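Local atomic coordinates of dipeptide Epimerase (Enterococcus faecalis V583, PDB entry 3JVA), a protein that belongs to the mandelate racemase/muconate lactonizing enzyme family, joining an enolase-type N-terminal domain to a barrel of strands and helices that holds a magnesium ion. Residues G123-T134 and A309-D320; D222-T230 and E251-D259. All coordinates share one frame; numbering follows the deposited sequence.

Contact 1 of 2, residues G123-T134 and A309-D320; sequences GGYDNQVITDIT and AAQKNITRADLD
Gly-123 lies against the C-terminal end of helix 298-310, its CA 3.5 Å from Ala-310 O, and from here the segment runs on to close the enolase-type barrel, whose first strand, 128-134, meets its last, 314-317. Tyr-125 N donates to the same Ala-310 O. The tyrosine CG stands anti to the backbone N (chi1 -161°), which turns one face of the ring to Lys-312: Lys-312 CB sits 3.7 Å from the ring centroid, squarely over it, in a CH-pi contact. Tyr-125 OH and Lys-312 NZ both bind Glu-86 of the second subunit. Asp-126 N adds a weak bond to Ala-309 O, and the methyl of Ala-309 nestles against the carbonyl oxygens of Asp-126 and Gln-128. Val-129 points toward 309-320, its CG2 3.9 Å from Ala-317 CB. Opposite Ile-130 the strands are spaced by water: one molecule accepts from Ala-317 N and lies 3.2 Å from Ile-130 O. Direct bonding resumes at Thr-131, whose OG1 takes the N-H of Leu-319 at 2.9 Å while giving its own proton to Asp-132 O. Asp-132 N reaches Ala-317 O at 3.1 Å, and the Asp-132 carboxylate, salt-bridged to Arg-187 through OD2, brings its OD1 to 2.5 Å from Asp-318 OD1, the two carboxylate planes 58° apart. Thr-134 N donates to Asp-320 OD2 over 2.8 Å, approaching on the anti side, 25° out of the carboxylate plane.

Contact 2 of 2, residues D222-T230 and E251-D259; sequences DLEGLKYVT and ELVKKGTVD
Thr-257 pushes its methyl into a shallow groove on helix 223-232, where CG2 lies 3.3 Å from Leu-223 O and 3.5 Å from Leu-226 CG, with Lys-227 CB forming the far wall. This bump comes from the turn just after helix 246-255, which a Schellman motif with Gly-256 as its C-prime residue brings to an end. The two helices, at their nearest segments, run 11.1 Å apart at 50°, and the turn with Thr-257 sits between them. Toward the start of helix 223-232, Leu-223 CD2 meets Leu-252 CD2, the two side chains crossing nearly at a right angle, and Leu-223 CD1 rests on the aliphatic part of Glu-251. The branch of Leu-226 is packed against Val-258, CG to CG1 at 3.6 Å. Lys-227 bends at chi2 (70°) and folds its chain across the helix end, bringing CE to 3.0 Å from Lys-255 O. A water joins Leu-223 O, Lys-255 NZ and Thr-257 OG1. Further along the helix, Thr-230 OG1 lies 2.8 Å from Thr-257 O, with Leu-226 O as a rival acceptor, while its methyl slides past Asp-259. These are successive helices of the barrel's outer layer, and the strand between them, 236-239, lies beneath: Ile-237 receives Leu-226 and Thr-230, Ala-239 receives Val-258, and Asp-259 OD2 bonds both Ile-237 N and Lys-197 of the fourth subunit.

Neither contact is wholly buried, but contact 1 lies about 11 Å from the centre of the chain and contact 2 about 21 Å (centre to centre). Contact 1 joins the first and last strands of the barrel, whereas contact 2, nested within that long loop, pairs consecutive helices on the outer layer. Their centres are 24 Å apart. The chemistry follows the position: contact 1 is largely backbone bonds, water and carboxylates, and the Asp-318 side chain is about 6 Å from the magnesium ion, while 222-230 with 251-259 is mainly methyl and methylene packing, the Leu-226 side chain being about 11 Å from the same ion. Both reach other copies of the protein at their margins.

Contact 1 of 2, residues G123-T134 and A309-D320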
loop_
_atom_site.group_PDB
_atom_site.type_symbol
_atom_site.label_atom_id
_atom_site.label_comp_id
_atom_site.label_asym_id
_atom_site.label_seq_id
_atom_site.Cartn_x
_atom_site.Cartn_y
_atom_site.Cartn_z
ATOM N N GLY B 123 31.235 19.901 -13.018
ATOM C CA GLY B 123 31.360 18.455 -13.151
ATOM C C GLY B 123 32.519 18.025 -14.033
ATOM O O GLY B 123 33.083 16.946 -13.843
ATOM N N GLY B 124 32.851 18.864 -15.009
ATOM C CA GLY B 124 33.963 18.608 -15.918
ATOM C C GLY B 124 33.982 17.334 -16.747
ATOM O O GLY B 124 35.028 16.968 -17.284
ATOM N N TYR B 125 32.845 16.663 -16.888
ATOM C CA TYR B 125 32.809 15.412 -17.650
ATOM C C TYR B 125 33.262 15.556 -19.103
ATOM O O TYR B 125 33.973 14.693 -19.627
ATOM C CB TYR B 125 31.406 14.810 -17.611
ATOM C CG TYR B 125 31.366 13.339 -17.969
ATOM C CD1 TYR B 125 32.007 12.392 -17.172
ATOM C CD2 TYR B 125 30.666 12.890 -19.089
ATOM C CE1 TYR B 125 31.952 11.029 -17.480
ATOM C CE2 TYR B 125 30.604 11.530 -19.403
ATOM C CZ TYR B 125 31.250 10.609 -18.595
ATOM O OH TYR B 125 31.196 9.266 -18.901
ATOM N N ASP B 126 32.862 16.645 -19.752
ATOM C CA ASP B 126 33.242 16.878 -21.144
ATOM C C ASP B 126 33.311 18.384 -21.401
ATOM O O ASP B 126 32.838 19.177 -20.586
ATOM C CB ASP B 126 32.203 16.243 -22.075
ATOM C CG ASP B 126 32.786 15.818 -23.408
ATOM O OD1 ASP B 126 33.828 16.369 -23.820
ATOM O OD2 ASP B 126 32.184 14.934 -24.053
ATOM N N ASN B 127 33.901 18.778 -22.528
ATOM C CA ASN B 127 34.008 20.194 -22.871
ATOM C C ASN B 127 33.209 20.515 -24.130
ATOM O O ASN B 127 33.408 21.552 -24.758
ATOM C CB ASN B 127 35.473 20.583 -23.078
ATOM C CG ASN B 127 36.100 19.886 -24.268
ATOM O OD1 ASN B 127 35.490 19.019 -24.887
ATOM N ND2 ASN B 127 37.332 20.259 -24.587
ATOM N N GLN B 128 32.306 19.616 -24.495
ATOM C CA GLN B 128 31.477 19.812 -25.676
ATOM C C GLN B 128 30.204 18.992 -25.525
ATOM O O GLN B 128 30.128 18.103 -24.674
ATOM C CB GLN B 128 32.235 19.361 -26.928
ATOM C CG GLN B 128 32.501 17.861 -26.973
ATOM C CD GLN B 128 33.393 17.452 -28.134
ATOM O OE1 GLN B 128 33.466 16.278 -28.485
ATOM N NE2 GLN B 128 34.085 18.419 -28.724
ATOM N N VAL B 129 29.206 19.285 -26.349
ATOM C CA VAL B 129 27.952 18.549 -26.289
ATOM C C VAL B 129 27.234 18.573 -27.635
ATOM O O VAL B 129 27.257 19.571 -28.348
ATOM C CB VAL B 129 27.034 19.117 -25.174
ATOM C CG1 VAL B 129 26.694 20.566 -25.458
ATOM C CG2 VAL B 129 25.776 18.269 -25.048
ATOM N N ILE B 130 26.624 17.446 -27.986
ATOM C CA ILE B 130 25.891 17.310 -29.238
ATOM C C ILE B 130 24.428 17.673 -29.043
ATOM O O ILE B 130 23.767 17.153 -28.149
ATOM C CB ILE B 130 25.952 15.860 -29.761
ATOM C CG1 ILE B 130 27.402 15.482 -30.076
ATOM C CG2 ILE B 130 25.067 15.715 -30.999
ATOM C CD1 ILE B 130 27.599 14.011 -30.385
ATOM N N THR B 131 23.919 18.568 -29.877
ATOM C CA THR B 131 22.523 18.946 -29.772
ATOM C C THR B 131 21.736 18.497 -30.987
ATOM O O THR B 131 22.297 18.286 -32.066
ATOM C CB THR B 131 22.338 20.474 -29.644
ATOM O OG1 THR B 131 20.937 20.774 -29.613
ATOM C CG2 THR B 131 22.973 21.203 -30.831
ATOM N N ASP B 132 20.433 18.325 -30.799
ATOM C CA ASP B 132 19.570 17.970 -31.911
ATOM C C ASP B 132 19.160 19.325 -32.469
ATOM O O ASP B 132 19.679 20.365 -32.051
ATOM C CB ASP B 132 18.310 17.220 -31.434
ATOM C CG ASP B 132 17.443 18.049 -30.478
ATOM O OD1 ASP B 132 17.390 19.294 -30.611
ATOM O OD2 ASP B 132 16.789 17.446 -29.600
ATOM N N ILE B 133 18.241 19.317 -33.419
ATOM C CA ILE B 133 17.719 20.554 -33.966
ATOM C C ILE B 133 16.248 20.290 -34.239
ATOM O O ILE B 133 15.873 19.218 -34.738
ATOM C CB ILE B 133 18.447 21.004 -35.264
ATOM C CG1 ILE B 133 17.921 22.384 -35.679
ATOM C CG2 ILE B 133 18.228 19.998 -36.381
ATOM C CD1 ILE B 133 18.749 23.060 -36.756
ATOM N N THR B 134 15.415 21.256 -33.876
ATOM C CA THR B 134 13.975 21.138 -34.052
ATOM C C THR B 134 13.536 21.592 -35.438
ATOM O O THR B 134 13.953 22.638 -35.918
ATOM C CB THR B 134 13.226 21.975 -32.984
ATOM O OG1 THR B 134 13.546 21.481 -31.678
ATOM C CG2 THR B 134 11.716 21.897 -33.194
ATOM N N ALA B 309 27.420 19.563 -20.861
ATOM C CA ALA B 309 28.736 18.991 -21.097
ATOM C C ALA B 309 29.387 18.520 -19.799
ATOM O O ALA B 309 30.071 17.498 -19.774
ATOM C CB ALA B 309 29.633 20.019 -21.785
ATOM N N ALA B 310 29.162 19.263 -18.719
ATOM C CA ALA B 310 29.766 18.941 -17.428
ATOM C C ALA B 310 29.204 17.735 -16.685
ATOM O O ALA B 310 29.940 17.058 -15.968
ATOM C CB ALA B 310 29.705 20.163 -16.516
ATOM N N GLN B 311 27.910 17.469 -16.851
ATOM C CA GLN B 311 27.249 16.370 -16.143
ATOM C C GLN B 311 27.020 15.107 -16.972
ATOM O O GLN B 311 26.343 15.139 -17.990
ATOM C CB GLN B 311 25.911 16.863 -15.592
ATOM C CG GLN B 311 26.038 17.929 -14.499
ATOM C CD GLN B 311 26.457 17.342 -13.168
ATOM O OE1 GLN B 311 27.593 17.521 -12.717
ATOM N NE2 GLN B 311 25.542 16.625 -12.531
ATOM N N LYS B 312 27.579 13.991 -16.514
ATOM C CA LYS B 312 27.439 12.716 -17.211
ATOM C C LYS B 312 25.989 12.288 -17.437
ATOM O O LYS B 312 25.641 11.791 -18.512
ATOM C CB LYS B 312 28.168 11.622 -16.431
ATOM C CG LYS B 312 27.905 10.209 -16.931
ATOM C CD LYS B 312 28.629 9.186 -16.065
ATOM C CE LYS B 312 28.260 7.766 -16.463
ATOM N NZ LYS B 312 28.585 7.500 -17.887
ATOM N N ASN B 313 25.141 12.477 -16.428
ATOM C CA ASN B 313 23.750 12.054 -16.547
ATOM C C ASN B 313 22.863 12.887 -17.474
ATOM O O ASN B 313 21.732 12.488 -17.764
ATOM C CB ASN B 313 23.105 11.948 -15.162
ATOM C CG ASN B 313 21.844 11.114 -15.183
ATOM O OD1 ASN B 313 21.872 9.935 -15.547
ATOM N ND2 ASN B 313 20.729 11.719 -14.800
ATOM N N ILE B 314 23.343 14.043 -17.925
ATOM C CA ILE B 314 22.561 14.837 -18.874
ATOM C C ILE B 314 23.105 14.299 -20.186
ATOM O O ILE B 314 24.101 14.785 -20.717
ATOM C CB ILE B 314 22.823 16.357 -18.735
ATOM C CG1 ILE B 314 22.397 16.830 -17.336
ATOM C CG2 ILE B 314 22.011 17.125 -19.782
ATOM C CD1 ILE B 314 22.574 18.332 -17.108
ATOM N N THR B 315 22.434 13.271 -20.690
ATOM C CA THR B 315 22.857 12.559 -21.885
ATOM C C THR B 315 22.306 13.024 -23.219
ATOM O O THR B 315 22.766 12.569 -24.266
ATOM C CB THR B 315 22.523 11.083 -21.735
ATOM O OG1 THR B 315 21.105 10.939 -21.621
ATOM C CG2 THR B 315 23.183 10.522 -20.490
ATOM N N ARG B 316 21.313 13.907 -23.181
ATOM C CA ARG B 316 20.704 14.439 -24.393
ATOM C C ARG B 316 20.599 15.952 -24.289
ATOM O O ARG B 316 20.506 16.497 -23.192
ATOM C CB ARG B 316 19.303 13.854 -24.594
ATOM C CG ARG B 316 19.268 12.349 -24.831
ATOM C CD ARG B 316 17.845 11.913 -25.139
ATOM N NE ARG B 316 17.734 10.506 -25.521
ATOM C CZ ARG B 316 17.628 9.491 -24.669
ATOM N NH1 ARG B 316 17.619 9.706 -23.357
ATOM N NH2 ARG B 316 17.507 8.253 -25.134
ATOM N N ALA B 317 20.612 16.627 -25.434
ATOM C CA ALA B 317 20.505 18.078 -25.450
ATOM C C ALA B 317 19.670 18.574 -26.622
ATOM O O ALA B 317 19.817 18.106 -27.752
ATOM C CB ALA B 317 21.896 18.701 -25.492
ATOM N N ASP B 318 18.777 19.510 -26.329
ATOM C CA ASP B 318 17.910 20.125 -27.325
ATOM C C ASP B 318 18.160 21.615 -27.121
ATOM O O ASP B 318 17.316 22.332 -26.593
ATOM C CB ASP B 318 16.445 19.760 -27.044
ATOM C CG ASP B 318 15.476 20.441 -27.992
ATOM O OD1 ASP B 318 15.841 20.653 -29.166
ATOM O OD2 ASP B 318 14.343 20.756 -27.564
ATOM N N LEU B 319 19.345 22.057 -27.533
ATOM C CA LEU B 319 19.766 23.450 -27.363
ATOM C C LEU B 319 20.032 24.068 -28.728
ATOM O O LEU B 319 21.177 24.311 -29.098
ATOM C CB LEU B 319 21.037 23.485 -26.510
ATOM C CG LEU B 319 20.926 22.784 -25.151
ATOM C CD1 LEU B 319 22.301 22.690 -24.509
ATOM C CD2 LEU B 319 19.953 23.546 -24.251
ATOM N N ASP B 320 18.954 24.342 -29.453
ATOM C CA ASP B 320 19.035 24.871 -30.809
ATOM C C ASP B 320 18.538 26.300 -31.002
ATOM O O ASP B 320 18.434 26.767 -32.134
ATOM C CB ASP B 320 18.237 23.946 -31.732
ATOM C CG ASP B 320 16.765 23.872 -31.351
ATOM O OD1 ASP B 320 16.401 24.294 -30.226
ATOM O OD2 ASP B 320 15.965 23.380 -32.172
HETATM O O HOH W 1 23.901 15.287 -26.060
HETATM O O HOH W 2 21.219 15.233 -28.076
HETATM O O HOH W 3 13.993 23.210 -29.322
#

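Contact 2 of 2, residues D222-T230 and E251-D259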
loop_
_atom_site.group_PDB
_atom_site.type_symbol
_atom_site.label_atom_id
_atom_site.label_comp_id
_atom_site.label_asym_id
_atom_site.label_seq_id
_atom_site.Cartn_x
_atom_site.Cartn_y
_atom_site.Cartn_z
ATOM N N ASP B 222 -1.085 15.354 -14.681
ATOM C CA ASP B 222 -1.592 13.984 -14.670
ATOM C C ASP B 222 -0.460 12.961 -14.575
ATOM O O ASP B 222 -0.155 12.263 -15.541
ATOM C CB ASP B 222 -2.435 13.736 -15.925
ATOM C CG ASP B 222 -3.084 12.373 -15.930
ATOM O OD1 ASP B 222 -3.196 11.767 -14.844
ATOM O OD2 ASP B 222 -3.494 11.910 -17.014
ATOM N N LEU B 223 0.154 12.875 -13.398
ATOM C CA LEU B 223 1.268 11.959 -13.171
ATOM C C LEU B 223 0.873 10.488 -13.285
ATOM O O LEU B 223 1.639 9.674 -13.805
ATOM C CB LEU B 223 1.899 12.238 -11.800
ATOM C CG LEU B 223 2.308 13.700 -11.583
ATOM C CD1 LEU B 223 3.012 13.843 -10.238
ATOM C CD2 LEU B 223 3.223 14.159 -12.714
ATOM N N GLU B 224 -0.318 10.146 -12.803
ATOM C CA GLU B 224 -0.794 8.767 -12.884
ATOM C C GLU B 224 -0.918 8.376 -14.354
ATOM O O GLU B 224 -0.531 7.279 -14.748
ATOM C CB GLU B 224 -2.157 8.630 -12.200
ATOM C CG GLU B 224 -2.109 8.691 -10.682
ATOM C CD GLU B 224 -3.468 8.985 -10.066
ATOM O OE1 GLU B 224 -4.445 8.264 -10.377
ATOM O OE2 GLU B 224 -3.560 9.943 -9.268
ATOM N N GLY B 225 -1.461 9.287 -15.154
ATOM C CA GLY B 225 -1.629 9.034 -16.575
ATOM C C GLY B 225 -0.295 8.970 -17.295
ATOM O O GLY B 225 -0.104 8.155 -18.198
ATOM N N LEU B 226 0.632 9.835 -16.902
ATOM C CA LEU B 226 1.955 9.848 -17.513
ATOM C C LEU B 226 2.630 8.516 -17.205
ATOM O O LEU B 226 3.289 7.922 -18.059
ATOM C CB LEU B 226 2.773 11.017 -16.957
ATOM C CG LEU B 226 4.182 11.244 -17.510
ATOM C CD1 LEU B 226 4.138 11.376 -19.025
ATOM C CD2 LEU B 226 4.762 12.504 -16.878
ATOM N N LYS B 227 2.441 8.043 -15.975
ATOM C CA LYS B 227 2.993 6.773 -15.520
ATOM C C LYS B 227 2.378 5.625 -16.331
ATOM O O LYS B 227 3.065 4.677 -16.707
ATOM C CB LYS B 227 2.677 6.598 -14.028
ATOM C CG LYS B 227 2.920 5.214 -13.442
ATOM C CD LYS B 227 4.387 4.873 -13.344
ATOM C CE LYS B 227 4.626 3.830 -12.258
ATOM N NZ LYS B 227 3.799 2.606 -12.450
ATOM N N TYR B 228 1.079 5.728 -16.597
ATOM C CA TYR B 228 0.363 4.713 -17.365
ATOM C C TYR B 228 0.972 4.585 -18.757
ATOM O O TYR B 228 1.267 3.487 -19.219
ATOM C CB TYR B 228 -1.118 5.094 -17.485
ATOM C CG TYR B 228 -1.920 4.155 -18.366
ATOM C CD1 TYR B 228 -2.284 2.886 -17.918
ATOM C CD2 TYR B 228 -2.300 4.535 -19.653
ATOM C CE1 TYR B 228 -3.013 2.011 -18.735
ATOM C CE2 TYR B 228 -3.031 3.667 -20.479
ATOM C CZ TYR B 228 -3.383 2.410 -20.011
ATOM O OH TYR B 228 -4.112 1.553 -20.810
ATOM N N VAL B 229 1.159 5.714 -19.430
ATOM C CA VAL B 229 1.742 5.695 -20.767
ATOM C C VAL B 229 3.116 5.033 -20.755
ATOM O O VAL B 229 3.385 4.113 -21.524
ATOM C CB VAL B 229 1.885 7.120 -21.330
ATOM C CG1 VAL B 229 2.518 7.070 -22.715
ATOM C CG2 VAL B 229 0.527 7.785 -21.391
ATOM N N THR B 230 3.984 5.500 -19.868
ATOM C CA THR B 230 5.324 4.949 -19.763
ATOM C C THR B 230 5.310 3.432 -19.614
ATOM O O THR B 230 6.091 2.726 -20.254
ATOM C CB THR B 230 6.059 5.564 -18.563
ATOM O OG1 THR B 230 6.153 6.979 -18.754
ATOM C CG2 THR B 230 7.454 4.966 -18.419
ATOM N N GLU B 251 9.298 13.679 -6.945
ATOM C CA GLU B 251 8.002 13.022 -7.040
ATOM C C GLU B 251 7.966 12.093 -8.248
ATOM O O GLU B 251 7.475 10.968 -8.152
ATOM C CB GLU B 251 6.892 14.070 -7.145
ATOM C CG GLU B 251 5.481 13.504 -7.171
ATOM C CD GLU B 251 5.168 12.651 -5.952
ATOM O OE1 GLU B 251 5.603 13.017 -4.837
ATOM O OE2 GLU B 251 4.474 11.622 -6.109
ATOM N N LEU B 252 8.506 12.559 -9.374
ATOM C CA LEU B 252 8.530 11.769 -10.604
ATOM C C LEU B 252 9.332 10.476 -10.472
ATOM O O LEU B 252 8.876 9.418 -10.909
ATOM C CB LEU B 252 9.084 12.603 -11.769
ATOM C CG LEU B 252 8.144 13.674 -12.332
ATOM C CD1 LEU B 252 8.894 14.576 -13.298
ATOM C CD2 LEU B 252 6.965 12.997 -13.036
ATOM N N VAL B 253 10.516 10.543 -9.870
ATOM C CA VAL B 253 11.317 9.332 -9.721
ATOM C C VAL B 253 10.741 8.436 -8.630
ATOM O O VAL B 253 10.871 7.216 -8.701
ATOM C CB VAL B 253 12.801 9.640 -9.395
ATOM C CG1 VAL B 253 13.395 10.522 -10.479
ATOM C CG2 VAL B 253 12.920 10.289 -8.029
ATOM N N LYS B 254 10.104 9.041 -7.628
ATOM C CA LYS B 254 9.490 8.288 -6.536
ATOM C C LYS B 254 8.430 7.346 -7.093
ATOM O O LYS B 254 8.407 6.157 -6.775
ATOM C CB LYS B 254 8.810 9.224 -5.532
ATOM C CG LYS B 254 9.729 9.910 -4.537
ATOM C CD LYS B 254 8.908 10.701 -3.521
ATOM C CE LYS B 254 9.785 11.321 -2.441
ATOM N NZ LYS B 254 8.983 12.046 -1.410
ATOM N N LYS B 255 7.548 7.894 -7.921
ATOM C CA LYS B 255 6.471 7.116 -8.520
ATOM C C LYS B 255 6.903 6.344 -9.764
ATOM O O LYS B 255 6.141 5.524 -10.279
ATOM C CB LYS B 255 5.297 8.031 -8.885
ATOM C CG LYS B 255 4.732 8.831 -7.719
ATOM C CD LYS B 255 3.496 9.630 -8.127
ATOM C CE LYS B 255 2.248 8.752 -8.281
ATOM N NZ LYS B 255 2.321 7.756 -9.396
ATOM N N GLY B 256 8.119 6.594 -10.241
ATOM C CA GLY B 256 8.591 5.917 -11.438
ATOM C C GLY B 256 7.703 6.301 -12.610
ATOM O O GLY B 256 7.360 5.472 -13.449
ATOM N N THR B 257 7.353 7.580 -12.669
ATOM C CA THR B 257 6.471 8.112 -13.700
ATOM C C THR B 257 6.988 8.080 -15.142
ATOM O O THR B 257 6.208 7.839 -16.067
ATOM C CB THR B 257 6.074 9.573 -13.382
ATOM O OG1 THR B 257 5.678 9.681 -12.007
ATOM C CG2 THR B 257 4.914 10.015 -14.265
ATOM N N VAL B 258 8.283 8.319 -15.333
ATOM C CA VAL B 258 8.860 8.359 -16.683
ATOM C C VAL B 258 10.222 7.696 -16.847
ATOM O O VAL B 258 10.847 7.267 -15.878
ATOM C CB VAL B 258 9.010 9.817 -17.178
ATOM C CG1 VAL B 258 7.645 10.470 -17.338
ATOM C CG2 VAL B 258 9.869 10.613 -16.190
ATOM N N ASP B 259 10.683 7.636 -18.096
ATOM C CA ASP B 259 11.977 7.046 -18.414
ATOM C C ASP B 259 13.102 8.077 -18.386
ATOM O O ASP B 259 14.240 7.748 -18.065
ATOM C CB ASP B 259 11.949 6.416 -19.804
ATOM C CG ASP B 259 10.946 5.296 -19.913
ATOM O OD1 ASP B 259 11.036 4.348 -19.104
ATOM O OD2 ASP B 259 10.074 5.367 -20.804
HETATM O O HOH W 4 3.252 8.723 -11.713
#